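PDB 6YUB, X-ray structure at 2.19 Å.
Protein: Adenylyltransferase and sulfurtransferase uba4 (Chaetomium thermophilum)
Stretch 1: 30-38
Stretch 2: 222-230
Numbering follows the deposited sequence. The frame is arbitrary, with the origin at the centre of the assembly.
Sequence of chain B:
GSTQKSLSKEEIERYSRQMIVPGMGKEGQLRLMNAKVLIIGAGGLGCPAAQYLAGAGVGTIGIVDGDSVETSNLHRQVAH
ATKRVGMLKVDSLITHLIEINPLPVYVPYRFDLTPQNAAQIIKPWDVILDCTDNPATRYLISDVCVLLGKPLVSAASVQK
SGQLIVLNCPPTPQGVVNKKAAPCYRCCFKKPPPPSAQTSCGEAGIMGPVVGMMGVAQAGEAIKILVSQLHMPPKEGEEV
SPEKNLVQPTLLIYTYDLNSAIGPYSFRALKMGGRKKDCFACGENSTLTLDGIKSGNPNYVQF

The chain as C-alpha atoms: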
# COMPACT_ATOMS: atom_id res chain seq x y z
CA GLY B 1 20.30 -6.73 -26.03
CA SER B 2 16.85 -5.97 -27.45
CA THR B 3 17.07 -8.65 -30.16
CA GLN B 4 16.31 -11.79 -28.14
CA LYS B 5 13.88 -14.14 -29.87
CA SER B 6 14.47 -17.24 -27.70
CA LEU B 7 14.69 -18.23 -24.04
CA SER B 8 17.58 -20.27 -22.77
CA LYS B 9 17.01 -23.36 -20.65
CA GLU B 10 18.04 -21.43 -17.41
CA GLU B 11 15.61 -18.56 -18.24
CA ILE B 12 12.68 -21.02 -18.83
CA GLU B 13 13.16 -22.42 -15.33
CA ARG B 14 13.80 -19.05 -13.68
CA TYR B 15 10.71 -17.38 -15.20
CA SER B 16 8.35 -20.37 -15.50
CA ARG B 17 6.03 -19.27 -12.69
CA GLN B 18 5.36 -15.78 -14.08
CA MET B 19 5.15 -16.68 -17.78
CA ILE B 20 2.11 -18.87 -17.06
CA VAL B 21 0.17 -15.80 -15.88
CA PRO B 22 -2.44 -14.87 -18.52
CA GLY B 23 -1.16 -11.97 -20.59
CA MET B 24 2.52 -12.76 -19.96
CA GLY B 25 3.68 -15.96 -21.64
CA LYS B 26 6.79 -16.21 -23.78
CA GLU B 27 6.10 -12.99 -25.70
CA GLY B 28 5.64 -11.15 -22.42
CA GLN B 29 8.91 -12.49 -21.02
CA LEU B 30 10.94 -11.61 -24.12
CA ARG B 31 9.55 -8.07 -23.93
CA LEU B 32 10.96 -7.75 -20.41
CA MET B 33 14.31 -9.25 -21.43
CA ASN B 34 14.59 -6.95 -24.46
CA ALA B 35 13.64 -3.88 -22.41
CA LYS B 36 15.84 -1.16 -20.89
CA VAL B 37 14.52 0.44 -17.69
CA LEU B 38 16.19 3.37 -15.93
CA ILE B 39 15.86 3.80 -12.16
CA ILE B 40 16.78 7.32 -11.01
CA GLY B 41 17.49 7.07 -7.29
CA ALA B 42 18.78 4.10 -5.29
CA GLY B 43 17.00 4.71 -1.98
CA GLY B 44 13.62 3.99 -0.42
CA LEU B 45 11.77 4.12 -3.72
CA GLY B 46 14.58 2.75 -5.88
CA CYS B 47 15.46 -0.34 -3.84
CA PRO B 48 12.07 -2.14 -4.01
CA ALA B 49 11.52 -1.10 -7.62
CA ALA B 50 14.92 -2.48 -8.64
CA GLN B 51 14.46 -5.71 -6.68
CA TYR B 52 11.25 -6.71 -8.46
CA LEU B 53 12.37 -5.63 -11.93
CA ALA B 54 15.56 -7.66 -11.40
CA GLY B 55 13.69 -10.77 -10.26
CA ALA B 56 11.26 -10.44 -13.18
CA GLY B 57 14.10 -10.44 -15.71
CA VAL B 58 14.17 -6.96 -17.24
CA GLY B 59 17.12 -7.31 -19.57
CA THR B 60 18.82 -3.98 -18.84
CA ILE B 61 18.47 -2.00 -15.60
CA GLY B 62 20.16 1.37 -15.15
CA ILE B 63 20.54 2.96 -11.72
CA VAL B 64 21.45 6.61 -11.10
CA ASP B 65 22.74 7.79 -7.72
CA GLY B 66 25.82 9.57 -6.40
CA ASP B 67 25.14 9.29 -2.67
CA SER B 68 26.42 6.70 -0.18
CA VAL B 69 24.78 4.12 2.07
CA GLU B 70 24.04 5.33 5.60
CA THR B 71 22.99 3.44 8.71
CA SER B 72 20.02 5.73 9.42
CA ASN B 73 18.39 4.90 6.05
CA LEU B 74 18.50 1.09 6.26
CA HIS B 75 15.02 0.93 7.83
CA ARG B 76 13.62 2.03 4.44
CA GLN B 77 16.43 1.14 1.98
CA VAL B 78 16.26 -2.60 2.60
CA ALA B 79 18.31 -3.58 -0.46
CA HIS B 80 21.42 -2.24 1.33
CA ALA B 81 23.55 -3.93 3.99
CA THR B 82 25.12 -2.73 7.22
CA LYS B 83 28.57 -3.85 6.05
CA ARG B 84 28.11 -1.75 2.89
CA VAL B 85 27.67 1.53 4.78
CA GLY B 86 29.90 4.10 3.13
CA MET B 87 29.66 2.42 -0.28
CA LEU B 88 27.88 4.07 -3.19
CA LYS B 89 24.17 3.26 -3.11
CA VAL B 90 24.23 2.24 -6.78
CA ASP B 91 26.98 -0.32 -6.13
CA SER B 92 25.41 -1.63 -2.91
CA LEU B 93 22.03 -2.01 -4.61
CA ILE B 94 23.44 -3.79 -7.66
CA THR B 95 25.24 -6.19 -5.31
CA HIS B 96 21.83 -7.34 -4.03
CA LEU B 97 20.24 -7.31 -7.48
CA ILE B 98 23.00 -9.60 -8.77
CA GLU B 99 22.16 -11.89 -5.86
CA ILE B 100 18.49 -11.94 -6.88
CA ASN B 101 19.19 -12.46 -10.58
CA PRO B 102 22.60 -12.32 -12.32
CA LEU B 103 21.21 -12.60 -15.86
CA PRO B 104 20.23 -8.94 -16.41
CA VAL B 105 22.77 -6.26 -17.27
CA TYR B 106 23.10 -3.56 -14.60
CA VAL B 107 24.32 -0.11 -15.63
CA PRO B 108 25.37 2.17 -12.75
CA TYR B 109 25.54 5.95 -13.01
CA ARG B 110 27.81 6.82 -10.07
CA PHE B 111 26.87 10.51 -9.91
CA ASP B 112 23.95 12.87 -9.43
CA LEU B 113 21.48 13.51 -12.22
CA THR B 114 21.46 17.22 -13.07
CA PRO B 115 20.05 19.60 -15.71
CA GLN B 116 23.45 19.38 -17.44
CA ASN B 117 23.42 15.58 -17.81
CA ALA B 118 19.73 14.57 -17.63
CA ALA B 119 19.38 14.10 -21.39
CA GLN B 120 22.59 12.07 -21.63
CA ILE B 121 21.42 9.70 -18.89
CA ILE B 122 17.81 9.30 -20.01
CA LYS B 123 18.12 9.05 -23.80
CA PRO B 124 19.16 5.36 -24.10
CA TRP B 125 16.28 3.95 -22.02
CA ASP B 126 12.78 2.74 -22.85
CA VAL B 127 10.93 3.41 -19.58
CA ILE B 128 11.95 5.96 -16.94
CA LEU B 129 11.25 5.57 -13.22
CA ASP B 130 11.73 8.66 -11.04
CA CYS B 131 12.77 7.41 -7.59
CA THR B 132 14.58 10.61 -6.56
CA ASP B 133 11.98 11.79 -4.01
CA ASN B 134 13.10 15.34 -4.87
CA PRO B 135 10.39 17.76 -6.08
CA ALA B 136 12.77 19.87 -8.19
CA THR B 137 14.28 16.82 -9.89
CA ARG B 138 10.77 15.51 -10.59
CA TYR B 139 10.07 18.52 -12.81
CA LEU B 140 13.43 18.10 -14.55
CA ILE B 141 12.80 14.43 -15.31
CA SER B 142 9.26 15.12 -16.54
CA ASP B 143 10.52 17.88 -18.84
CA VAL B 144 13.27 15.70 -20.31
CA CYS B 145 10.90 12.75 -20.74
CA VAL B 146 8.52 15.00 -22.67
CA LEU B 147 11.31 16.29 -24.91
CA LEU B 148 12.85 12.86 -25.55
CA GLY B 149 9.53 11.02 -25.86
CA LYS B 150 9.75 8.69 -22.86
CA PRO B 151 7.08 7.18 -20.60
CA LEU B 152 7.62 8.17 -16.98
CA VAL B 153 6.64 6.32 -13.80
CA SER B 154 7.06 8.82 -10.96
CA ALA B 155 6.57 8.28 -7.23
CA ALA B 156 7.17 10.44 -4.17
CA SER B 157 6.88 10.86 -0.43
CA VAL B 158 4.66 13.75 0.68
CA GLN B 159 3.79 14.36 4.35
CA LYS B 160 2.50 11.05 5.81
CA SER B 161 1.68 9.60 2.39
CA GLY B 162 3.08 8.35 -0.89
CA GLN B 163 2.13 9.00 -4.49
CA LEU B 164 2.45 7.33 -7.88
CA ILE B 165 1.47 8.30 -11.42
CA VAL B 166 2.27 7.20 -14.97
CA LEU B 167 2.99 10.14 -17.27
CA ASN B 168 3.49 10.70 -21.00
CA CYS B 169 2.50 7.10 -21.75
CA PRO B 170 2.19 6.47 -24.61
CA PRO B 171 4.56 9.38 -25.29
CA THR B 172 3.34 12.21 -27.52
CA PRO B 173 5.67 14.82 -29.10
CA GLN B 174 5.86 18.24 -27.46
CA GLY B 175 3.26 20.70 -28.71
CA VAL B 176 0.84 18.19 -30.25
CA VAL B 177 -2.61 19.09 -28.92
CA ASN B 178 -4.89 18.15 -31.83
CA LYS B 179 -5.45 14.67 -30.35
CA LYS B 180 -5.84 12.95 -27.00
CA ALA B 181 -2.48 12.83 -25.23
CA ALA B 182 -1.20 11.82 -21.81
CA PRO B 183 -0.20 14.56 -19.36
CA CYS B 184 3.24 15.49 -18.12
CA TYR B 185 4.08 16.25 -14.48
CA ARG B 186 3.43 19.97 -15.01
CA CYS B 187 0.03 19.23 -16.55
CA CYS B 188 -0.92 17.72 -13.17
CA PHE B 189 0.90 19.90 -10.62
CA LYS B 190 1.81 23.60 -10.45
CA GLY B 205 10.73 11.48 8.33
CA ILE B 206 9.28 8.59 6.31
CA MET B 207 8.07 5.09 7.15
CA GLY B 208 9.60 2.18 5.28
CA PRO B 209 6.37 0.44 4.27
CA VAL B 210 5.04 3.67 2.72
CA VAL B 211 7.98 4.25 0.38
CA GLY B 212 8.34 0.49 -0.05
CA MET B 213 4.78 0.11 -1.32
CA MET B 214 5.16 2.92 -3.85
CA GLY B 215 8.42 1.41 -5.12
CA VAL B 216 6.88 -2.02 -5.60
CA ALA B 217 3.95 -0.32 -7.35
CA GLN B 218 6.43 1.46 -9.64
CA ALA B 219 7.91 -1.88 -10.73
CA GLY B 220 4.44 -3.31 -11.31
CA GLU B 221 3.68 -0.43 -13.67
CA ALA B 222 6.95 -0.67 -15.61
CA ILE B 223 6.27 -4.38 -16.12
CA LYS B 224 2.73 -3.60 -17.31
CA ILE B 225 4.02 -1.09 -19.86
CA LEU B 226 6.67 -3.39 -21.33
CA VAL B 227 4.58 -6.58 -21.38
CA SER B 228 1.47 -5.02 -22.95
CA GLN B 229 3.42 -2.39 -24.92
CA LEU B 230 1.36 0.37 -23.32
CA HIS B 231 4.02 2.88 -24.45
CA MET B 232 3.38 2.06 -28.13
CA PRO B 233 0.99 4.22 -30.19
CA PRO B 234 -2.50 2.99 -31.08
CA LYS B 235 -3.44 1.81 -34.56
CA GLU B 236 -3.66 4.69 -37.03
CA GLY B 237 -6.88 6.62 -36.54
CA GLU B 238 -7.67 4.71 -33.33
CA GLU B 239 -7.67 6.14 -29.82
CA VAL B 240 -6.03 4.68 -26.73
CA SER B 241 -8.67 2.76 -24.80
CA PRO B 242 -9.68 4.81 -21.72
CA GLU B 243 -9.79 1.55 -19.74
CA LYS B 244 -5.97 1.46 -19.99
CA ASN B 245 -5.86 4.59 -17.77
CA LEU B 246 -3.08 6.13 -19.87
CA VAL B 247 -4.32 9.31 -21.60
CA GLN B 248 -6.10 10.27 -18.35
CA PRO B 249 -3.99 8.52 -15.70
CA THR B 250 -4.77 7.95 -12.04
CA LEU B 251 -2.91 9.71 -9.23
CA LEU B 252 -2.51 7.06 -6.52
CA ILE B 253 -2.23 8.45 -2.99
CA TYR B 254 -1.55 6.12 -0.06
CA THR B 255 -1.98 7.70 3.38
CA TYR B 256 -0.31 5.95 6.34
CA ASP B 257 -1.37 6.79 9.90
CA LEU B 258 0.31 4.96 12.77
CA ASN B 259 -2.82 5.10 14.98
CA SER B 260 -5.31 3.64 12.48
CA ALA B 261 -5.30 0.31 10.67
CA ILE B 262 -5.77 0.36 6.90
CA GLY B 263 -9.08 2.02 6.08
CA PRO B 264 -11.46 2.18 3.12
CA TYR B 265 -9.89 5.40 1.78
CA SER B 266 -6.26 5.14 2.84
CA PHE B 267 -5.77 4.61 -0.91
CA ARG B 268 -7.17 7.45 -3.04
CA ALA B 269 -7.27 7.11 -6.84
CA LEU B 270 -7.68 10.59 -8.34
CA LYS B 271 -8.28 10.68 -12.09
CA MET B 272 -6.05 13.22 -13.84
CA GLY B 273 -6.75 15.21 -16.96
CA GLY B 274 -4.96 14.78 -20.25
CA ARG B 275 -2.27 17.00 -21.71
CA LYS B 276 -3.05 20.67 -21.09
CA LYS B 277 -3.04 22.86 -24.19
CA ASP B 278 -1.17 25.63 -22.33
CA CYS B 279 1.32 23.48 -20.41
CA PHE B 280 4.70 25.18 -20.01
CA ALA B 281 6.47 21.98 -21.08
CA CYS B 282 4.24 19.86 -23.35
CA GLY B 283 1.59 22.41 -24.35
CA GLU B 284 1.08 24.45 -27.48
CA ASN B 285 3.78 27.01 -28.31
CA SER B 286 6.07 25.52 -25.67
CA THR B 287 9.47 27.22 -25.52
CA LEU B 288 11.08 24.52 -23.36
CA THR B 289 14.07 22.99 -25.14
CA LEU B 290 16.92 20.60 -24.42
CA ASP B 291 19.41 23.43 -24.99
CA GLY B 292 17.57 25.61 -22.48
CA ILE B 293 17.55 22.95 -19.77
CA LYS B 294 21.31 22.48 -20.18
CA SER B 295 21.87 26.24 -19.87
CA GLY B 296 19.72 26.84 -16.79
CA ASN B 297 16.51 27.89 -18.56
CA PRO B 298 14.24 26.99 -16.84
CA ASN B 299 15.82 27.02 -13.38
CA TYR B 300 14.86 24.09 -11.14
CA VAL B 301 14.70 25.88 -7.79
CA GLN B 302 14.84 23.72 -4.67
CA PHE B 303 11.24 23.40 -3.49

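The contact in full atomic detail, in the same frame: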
# COMPACT_ATOMS: atom_id res chain seq x y z
N LEU B 30 9.96 -12.19 -23.22
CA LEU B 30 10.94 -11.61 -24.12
C LEU B 30 10.88 -10.09 -24.13
O LEU B 30 11.91 -9.43 -24.29
CB LEU B 30 10.74 -12.15 -25.54
CG LEU B 30 11.12 -13.62 -25.77
CD1 LEU B 30 10.65 -14.08 -27.14
CD2 LEU B 30 12.62 -13.81 -25.62
N ARG B 31 9.68 -9.52 -23.96
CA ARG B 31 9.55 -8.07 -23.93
C ARG B 31 10.24 -7.48 -22.71
O ARG B 31 10.81 -6.39 -22.77
CB ARG B 31 8.08 -7.67 -23.97
CG ARG B 31 7.48 -7.73 -25.36
CD ARG B 31 5.97 -7.60 -25.34
NE ARG B 31 5.40 -7.82 -26.66
CZ ARG B 31 4.10 -7.76 -26.94
NH1 ARG B 31 3.22 -7.49 -25.99
NH2 ARG B 31 3.69 -7.98 -28.18
N LEU B 32 10.18 -8.18 -21.57
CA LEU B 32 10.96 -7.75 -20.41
C LEU B 32 12.45 -7.86 -20.68
O LEU B 32 13.22 -6.92 -20.43
CB LEU B 32 10.57 -8.57 -19.18
CG LEU B 32 9.14 -8.43 -18.69
CD1 LEU B 32 8.88 -9.41 -17.55
CD2 LEU B 32 8.84 -6.99 -18.25
N MET B 33 12.88 -8.99 -21.23
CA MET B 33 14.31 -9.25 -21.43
C MET B 33 14.92 -8.37 -22.51
O MET B 33 16.13 -8.14 -22.49
CB MET B 33 14.52 -10.72 -21.78
CG MET B 33 14.09 -11.68 -20.69
SD MET B 33 13.98 -13.39 -21.26
CE MET B 33 15.62 -13.64 -21.93
N ASN B 34 14.11 -7.88 -23.44
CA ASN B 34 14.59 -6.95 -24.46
C ASN B 34 14.42 -5.49 -24.06
O ASN B 34 14.73 -4.60 -24.86
CB ASN B 34 13.87 -7.21 -25.79
CG ASN B 34 14.31 -8.51 -26.44
OD1 ASN B 34 15.49 -8.84 -26.44
ND2 ASN B 34 13.35 -9.25 -27.00
N ALA B 35 13.95 -5.23 -22.84
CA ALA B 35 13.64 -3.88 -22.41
C ALA B 35 14.83 -3.26 -21.67
O ALA B 35 15.71 -3.95 -21.17
CB ALA B 35 12.41 -3.87 -21.50
N LYS B 36 14.83 -1.93 -21.62
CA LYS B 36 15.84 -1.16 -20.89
C LYS B 36 15.11 -0.18 -19.99
O LYS B 36 14.44 0.74 -20.48
CB LYS B 36 16.77 -0.42 -21.85
CG LYS B 36 17.37 -1.27 -22.95
CD LYS B 36 18.37 -0.46 -23.76
CE LYS B 36 18.27 -0.76 -25.25
NZ LYS B 36 19.23 0.05 -26.05
N VAL B 37 15.23 -0.37 -18.68
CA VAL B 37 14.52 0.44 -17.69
C VAL B 37 15.53 1.20 -16.85
O VAL B 37 16.48 0.60 -16.33
CB VAL B 37 13.60 -0.42 -16.81
CG1 VAL B 37 12.92 0.43 -15.75
CG2 VAL B 37 12.57 -1.15 -17.66
N LEU B 38 15.32 2.51 -16.71
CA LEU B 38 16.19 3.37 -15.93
C LEU B 38 15.54 3.67 -14.59
O LEU B 38 14.36 4.03 -14.52
CB LEU B 38 16.46 4.68 -16.68
CG LEU B 38 17.38 5.69 -16.00
CD1 LEU B 38 18.79 5.12 -15.87
CD2 LEU B 38 17.40 7.02 -16.74
N ALA B 222 5.96 -0.50 -14.55
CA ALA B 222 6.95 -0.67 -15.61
C ALA B 222 6.78 -2.01 -16.30
O ALA B 222 6.90 -2.10 -17.53
CB ALA B 222 8.36 -0.54 -15.03
N ILE B 223 6.50 -3.06 -15.53
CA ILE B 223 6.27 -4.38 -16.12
C ILE B 223 5.02 -4.37 -16.98
O ILE B 223 5.01 -4.91 -18.09
CB ILE B 223 6.19 -5.45 -15.01
CG1 ILE B 223 7.57 -5.64 -14.37
CG2 ILE B 223 5.66 -6.76 -15.56
CD1 ILE B 223 7.57 -6.49 -13.11
N LYS B 224 3.94 -3.74 -16.50
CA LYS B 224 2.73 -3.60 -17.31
C LYS B 224 3.03 -2.96 -18.66
O LYS B 224 2.62 -3.46 -19.71
CB LYS B 224 1.69 -2.76 -16.58
CG LYS B 224 0.95 -3.44 -15.45
CD LYS B 224 -0.12 -2.49 -14.90
CE LYS B 224 -0.59 -2.90 -13.53
NZ LYS B 224 -1.47 -1.84 -12.94
N ILE B 225 3.76 -1.84 -18.63
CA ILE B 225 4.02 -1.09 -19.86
C ILE B 225 4.76 -1.96 -20.87
O ILE B 225 4.38 -2.04 -22.04
CB ILE B 225 4.81 0.19 -19.54
CG1 ILE B 225 3.95 1.15 -18.71
CG2 ILE B 225 5.29 0.85 -20.83
CD1 ILE B 225 4.73 2.28 -18.07
N LEU B 226 5.83 -2.63 -20.42
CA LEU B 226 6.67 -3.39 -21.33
C LEU B 226 5.95 -4.63 -21.85
O LEU B 226 6.06 -4.98 -23.03
CB LEU B 226 7.97 -3.78 -20.64
CG LEU B 226 8.89 -2.62 -20.27
CD1 LEU B 226 10.00 -3.07 -19.32
CD2 LEU B 226 9.49 -1.99 -21.53
N VAL B 227 5.20 -5.32 -20.98
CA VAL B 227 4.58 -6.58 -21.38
C VAL B 227 3.43 -6.34 -22.36
O VAL B 227 3.30 -7.04 -23.37
CB VAL B 227 4.12 -7.36 -20.14
CG1 VAL B 227 3.12 -8.44 -20.53
CG2 VAL B 227 5.31 -7.96 -19.42
N SER B 228 2.59 -5.35 -22.08
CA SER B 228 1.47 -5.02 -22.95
C SER B 228 1.78 -3.91 -23.94
O SER B 228 0.89 -3.49 -24.68
CB SER B 228 0.25 -4.63 -22.11
OG SER B 228 -0.06 -5.63 -21.15
N GLN B 229 3.02 -3.44 -23.98
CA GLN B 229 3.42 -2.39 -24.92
C GLN B 229 2.52 -1.16 -24.80
O GLN B 229 2.08 -0.58 -25.80
CB GLN B 229 3.42 -2.91 -26.36
CG GLN B 229 4.33 -4.10 -26.58
CD GLN B 229 4.49 -4.44 -28.05
OE1 GLN B 229 3.53 -4.81 -28.73
NE2 GLN B 229 5.71 -4.31 -28.55
N LEU B 230 2.23 -0.77 -23.56
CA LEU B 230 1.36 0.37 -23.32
C LEU B 230 2.00 1.68 -23.76
O LEU B 230 1.29 2.68 -23.93
CB LEU B 230 0.99 0.45 -21.84
CG LEU B 230 0.40 -0.83 -21.24
CD1 LEU B 230 0.12 -0.64 -19.75
CD2 LEU B 230 -0.87 -1.24 -21.98

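A helix often meets its neighbours in two ways at once: its flank offers aliphatic side chains to a hydrophobic layer, while its last turn offers carbonyl oxygens that no further turn will use. The contact between residues 30-38 and 222-230 of uba4 illustrates both within nine residues on each side. The first stretch is the end of a helix (30-33), a short connection, and the start of a strand (36-38). The second is mostly helix, and it packs against all three elements of the first. The backbones come closest near the helix ends, where the CA atoms of Arg31 and Val227 are 5.8 Å apart; toward the strand they diverge, and the CA atoms of Val37 and Ala222 are separated by 7.9 Å.

Ala222 opens the second stretch with its CA-to-CB bond directed toward the first, but its methyl group stays short of direct contact. Its carbonyl oxygen accepts the backbone hydrogen bond from the amide of Leu226, one of the regular i to i+4 links that hold this helix together. Ile223 points sideways and touches the margin of the apolar layer, CG2 of Ile223 lying 4.2 Å from CD2 of Leu32. Lys224 is directed away, and Ile225 is out of reach, so the helix turns a different side to the partner for these two residues.

Leu226 brings the helix back into contact. Pointing toward the first stretch, Leu226 has the largest covered area of any residue in the second, and its CD1 reaches both the connection and the strand: CD1 of Leu226 lies 3.3 Å from CB of Ala35, a close approach, and 3.6 Å from CG2 of Val37. Ala35 and Val37 both point toward the helix, whereas Lys36 between them points away, the alternation expected where an extended chain lies over a hydrophobic layer. Nearer the backbone, CB of Leu226 is 4.1 Å from CD2 of Leu32.

Val227 shows that the direction of a CA-to-CB bond does not settle whether a side chain makes contact. Its bond points away, yet CG2 of Val227 lies 3.8 Å from CD2 of Leu32, whose own side chain starts sideways and comes nearer at its end. The carbonyl of Val227 supplies the polar half of the contact. Arg31, with an m chi1 and an extended chain beyond it, passes CD within 3.5 Å of the Leu226 carbonyl O and delivers NH1 to the Val227 O, 2.7 Å away. This is the one hydrogen bond between the stretches, with an angle of 154° at the hydrogen and the acceptor near the guanidinium plane, where the N-H bonds point.

Beyond Ser228, Gln229 leaves helical geometry with positive phi. OE1 of Gln229 lies over one face of the Arg31 guanidinium, 3.2 Å from NH2 of Arg31. The angle is too poor for a hydrogen bond, so proximity alone does not make one. Leu230 lies out of reach, and the contact ends.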